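Local coordinates for nitroalkane oxidase (Podospora anserina, PDB 3MKH), which oxidises nitroalkanes to aldehydes or ketones with an FAD cofactor, consuming oxygen and releasing nitrite and hydrogen peroxide, at residues E203-V211 with N254-V265. Sequence-based numbering, arbitrary orientation.
Sequences ENKVMIILV and NVLCPAGQGAKV
Ile-208 faces both Leu-256 and Cys-257 across a classic beta bulge, a worked example of how the short strand 255-257 pairs with strand 206-212 before its chain runs on into helix 262-298. Ile-208 O accepts from Leu-256 N at 2.9 Å and from Cys-257 N, the latter in the carbonyl plane on a lone pair, while Ile-208 N binds Cys-257 O at 3.0 Å. Ile-208 spreads its branches over 254-265: CG2, anti to the backbone N, lies alongside Leu-256 CD2, the two side chains pointing the same way, whereas CD1, at the end of the extended CG1 arm, meets Cys-257 SG and comes obliquely against Val-265 CG1 at 3.8 Å. An alanine here would lack both arms and would probably take one apolar neighbour from each of Val-265 and Leu-256, opening a gap between the sheet and helix 262-298. On the other face, Met-207 lays CG 3.7 Å from Ala-259 CB, and its chain, bent at chi3 (66°), brings CE to Val-255 CG1; Trp-162 of strand 161-168 touches both Met-207 and Val-255. In this acyl-CoA dehydrogenase fold the contact thus joins the beta domain to the start of the C-terminal helical domain. At that junction Val-206 O is gripped from opposite faces of its plane, by Gly-260 N at 2.8 Å and Gly-262 N at 3.1 Å.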
loop_
_atom_site.group_PDB
_atom_site.type_symbol
_atom_site.label_atom_id
_atom_site.label_comp_id
_atom_site.label_asym_id
_atom_site.label_seq_id
_atom_site.Cartn_x
_atom_site.Cartn_y
_atom_site.Cartn_z
ATOM N N GLU A 203 25.457 21.430 16.426
ATOM C CA GLU A 203 26.428 20.537 15.811
ATOM C C GLU A 203 27.866 20.887 16.202
ATOM O O GLU A 203 28.724 20.004 16.279
ATOM C CB GLU A 203 26.265 20.521 14.287
ATOM C CG GLU A 203 27.263 19.600 13.602
ATOM C CD GLU A 203 26.852 19.215 12.194
ATOM O OE1 GLU A 203 25.710 19.528 11.786
ATOM O OE2 GLU A 203 27.682 18.592 11.496
ATOM N N ASN A 204 28.118 22.171 16.461
ATOM C CA ASN A 204 29.454 22.657 16.830
ATOM C C ASN A 204 30.002 22.099 18.151
ATOM O O ASN A 204 31.203 22.190 18.408
ATOM C CB ASN A 204 29.457 24.189 16.930
ATOM C CG ASN A 204 29.225 24.887 15.582
ATOM O OD1 ASN A 204 29.202 24.257 14.522
ATOM N ND2 ASN A 204 29.063 26.208 15.631
ATOM N N LYS A 205 29.124 21.573 19.006
ATOM C CA LYS A 205 29.527 21.068 20.327
ATOM C C LYS A 205 29.670 19.538 20.378
ATOM O O LYS A 205 30.105 18.969 21.393
ATOM C CB LYS A 205 28.518 21.503 21.401
ATOM C CG LYS A 205 28.106 22.954 21.315
ATOM C CD LYS A 205 29.283 23.876 21.600
ATOM C CE LYS A 205 29.485 24.090 23.101
ATOM N NZ LYS A 205 30.598 25.070 23.342
ATOM N N VAL A 206 29.307 18.870 19.294
ATOM C CA VAL A 206 29.265 17.401 19.322
ATOM C C VAL A 206 30.635 16.754 19.171
ATOM O O VAL A 206 31.425 17.134 18.288
ATOM C CB VAL A 206 28.279 16.847 18.286
ATOM C CG1 VAL A 206 28.261 15.307 18.338
ATOM C CG2 VAL A 206 26.901 17.393 18.572
ATOM N N MET A 207 30.915 15.804 20.059
ATOM C CA MET A 207 32.182 15.089 20.107
ATOM C C MET A 207 31.956 13.587 20.095
ATOM O O MET A 207 30.861 13.119 20.378
ATOM C CB MET A 207 32.929 15.399 21.406
ATOM C CG MET A 207 33.106 16.854 21.771
ATOM S SD MET A 207 33.834 17.015 23.419
ATOM C CE MET A 207 35.457 16.324 23.159
ATOM N N ILE A 208 33.010 12.836 19.803
ATOM C CA ILE A 208 33.036 11.414 20.128
ATOM C C ILE A 208 34.250 11.153 21.018
ATOM O O ILE A 208 35.385 11.528 20.680
ATOM C CB ILE A 208 33.103 10.524 18.873
ATOM C CG1 ILE A 208 31.918 10.822 17.946
ATOM C CG2 ILE A 208 33.143 9.032 19.271
ATOM C CD1 ILE A 208 31.918 9.996 16.667
ATOM N N ILE A 209 34.011 10.542 22.172
ATOM C CA ILE A 209 35.098 10.239 23.108
ATOM C C ILE A 209 35.096 8.756 23.399
ATOM O O ILE A 209 34.045 8.185 23.694
ATOM C CB ILE A 209 34.935 11.016 24.440
ATOM C CG1 ILE A 209 34.750 12.508 24.152
ATOM C CG2 ILE A 209 36.117 10.778 25.365
ATOM C CD1 ILE A 209 34.738 13.373 25.393
ATOM N N LEU A 210 36.269 8.136 23.309
ATOM C CA LEU A 210 36.421 6.734 23.643
ATOM C C LEU A 210 36.322 6.520 25.146
ATOM O O LEU A 210 36.785 7.345 25.934
ATOM C CB LEU A 210 37.753 6.180 23.113
ATOM C CG LEU A 210 37.980 6.323 21.605
ATOM C CD1 LEU A 210 39.308 5.671 21.164
ATOM C CD2 LEU A 210 36.773 5.768 20.825
ATOM N N VAL A 211 35.696 5.411 25.526
ATOM C CA VAL A 211 35.672 4.950 26.910
ATOM C C VAL A 211 35.926 3.443 26.925
ATOM O O VAL A 211 35.146 2.662 26.367
ATOM C CB VAL A 211 34.314 5.239 27.599
ATOM C CG1 VAL A 211 34.290 4.642 29.015
ATOM C CG2 VAL A 211 34.044 6.736 27.643
ATOM N N ASN A 254 41.912 10.054 24.610
ATOM C CA ASN A 254 40.639 9.347 24.401
ATOM C C ASN A 254 39.685 10.073 23.458
ATOM O O ASN A 254 38.708 9.485 22.974
ATOM C CB ASN A 254 39.915 9.080 25.731
ATOM C CG ASN A 254 40.396 7.818 26.431
ATOM O OD1 ASN A 254 39.589 6.974 26.849
ATOM N ND2 ASN A 254 41.694 7.692 26.595
ATOM N N VAL A 255 39.925 11.362 23.224
ATOM C CA VAL A 255 39.061 12.110 22.318
ATOM C C VAL A 255 39.294 11.656 20.875
ATOM O O VAL A 255 40.417 11.729 20.367
ATOM C CB VAL A 255 39.283 13.623 22.418
ATOM C CG1 VAL A 255 38.437 14.338 21.379
ATOM C CG2 VAL A 255 38.959 14.125 23.826
ATOM N N LEU A 256 38.236 11.165 20.229
ATOM C CA LEU A 256 38.321 10.714 18.843
ATOM C C LEU A 256 37.925 11.827 17.892
ATOM O O LEU A 256 38.625 12.096 16.917
ATOM C CB LEU A 256 37.437 9.481 18.599
ATOM C CG LEU A 256 37.390 8.973 17.147
ATOM C CD1 LEU A 256 38.724 8.359 16.734
ATOM C CD2 LEU A 256 36.246 7.937 16.940
ATOM N N CYS A 257 36.790 12.461 18.164
ATOM C CA CYS A 257 36.372 13.637 17.409
ATOM C C CYS A 257 36.167 14.793 18.350
ATOM O O CYS A 257 35.294 14.737 19.218
ATOM C CB CYS A 257 35.070 13.386 16.647
ATOM S SG CYS A 257 35.146 11.920 15.598
ATOM N N PRO A 258 36.975 15.850 18.180
ATOM C CA PRO A 258 36.856 17.059 18.993
ATOM C C PRO A 258 35.529 17.743 18.713
ATOM O O PRO A 258 34.904 17.502 17.671
ATOM C CB PRO A 258 38.011 17.945 18.487
ATOM C CG PRO A 258 38.954 17.005 17.769
ATOM C CD PRO A 258 38.066 15.946 17.189
ATOM N N ALA A 259 35.119 18.618 19.621
ATOM C CA ALA A 259 33.833 19.285 19.487
ATOM C C ALA A 259 33.644 19.895 18.104
ATOM O O ALA A 259 34.502 20.634 17.607
ATOM C CB ALA A 259 33.661 20.337 20.583
ATOM N N GLY A 260 32.516 19.586 17.476
ATOM C CA GLY A 260 32.234 20.116 16.159
ATOM C C GLY A 260 32.588 19.172 15.027
ATOM O O GLY A 260 32.239 19.419 13.874
ATOM N N GLN A 261 33.273 18.083 15.342
ATOM C CA GLN A 261 33.589 17.086 14.321
ATOM C C GLN A 261 32.840 15.770 14.546
ATOM O O GLN A 261 32.782 14.927 13.656
ATOM C CB GLN A 261 35.097 16.836 14.263
ATOM C CG GLN A 261 35.886 18.009 13.655
ATOM C CD GLN A 261 37.381 17.905 13.902
ATOM O OE1 GLN A 261 37.972 16.831 13.777
ATOM N NE2 GLN A 261 38.001 19.026 14.264
ATOM N N GLY A 262 32.269 15.599 15.737
ATOM C CA GLY A 262 31.651 14.333 16.119
ATOM C C GLY A 262 30.435 13.924 15.305
ATOM O O GLY A 262 30.295 12.764 14.929
ATOM N N ALA A 263 29.536 14.863 15.046
ATOM C CA ALA A 263 28.293 14.536 14.351
ATOM C C ALA A 263 28.537 13.966 12.944
ATOM O O ALA A 263 27.904 12.980 12.546
ATOM C CB ALA A 263 27.368 15.757 14.299
ATOM N N LYS A 264 29.453 14.579 12.198
ATOM C CA LYS A 264 29.765 14.132 10.837
ATOM C C LYS A 264 30.335 12.708 10.814
ATOM O O LYS A 264 30.038 11.924 9.920
ATOM C CB LYS A 264 30.739 15.104 10.160
ATOM C CG LYS A 264 31.432 14.543 8.920
ATOM C CD LYS A 264 32.719 15.322 8.577
ATOM C CE LYS A 264 33.219 15.002 7.163
ATOM N NZ LYS A 264 34.567 15.585 6.876
ATOM N N VAL A 265 31.150 12.369 11.803
ATOM C CA VAL A 265 31.695 11.022 11.878
ATOM C C VAL A 265 30.600 10.024 12.283
ATOM O O VAL A 265 30.508 8.932 11.712
ATOM C CB VAL A 265 32.922 10.940 12.819
ATOM C CG1 VAL A 265 33.282 9.487 13.129
ATOM C CG2 VAL A 265 34.118 11.671 12.207
HETATM O O HOH W 1 29.807 17.762 15.316
HETATM O O HOH W 2 30.061 17.409 12.500
#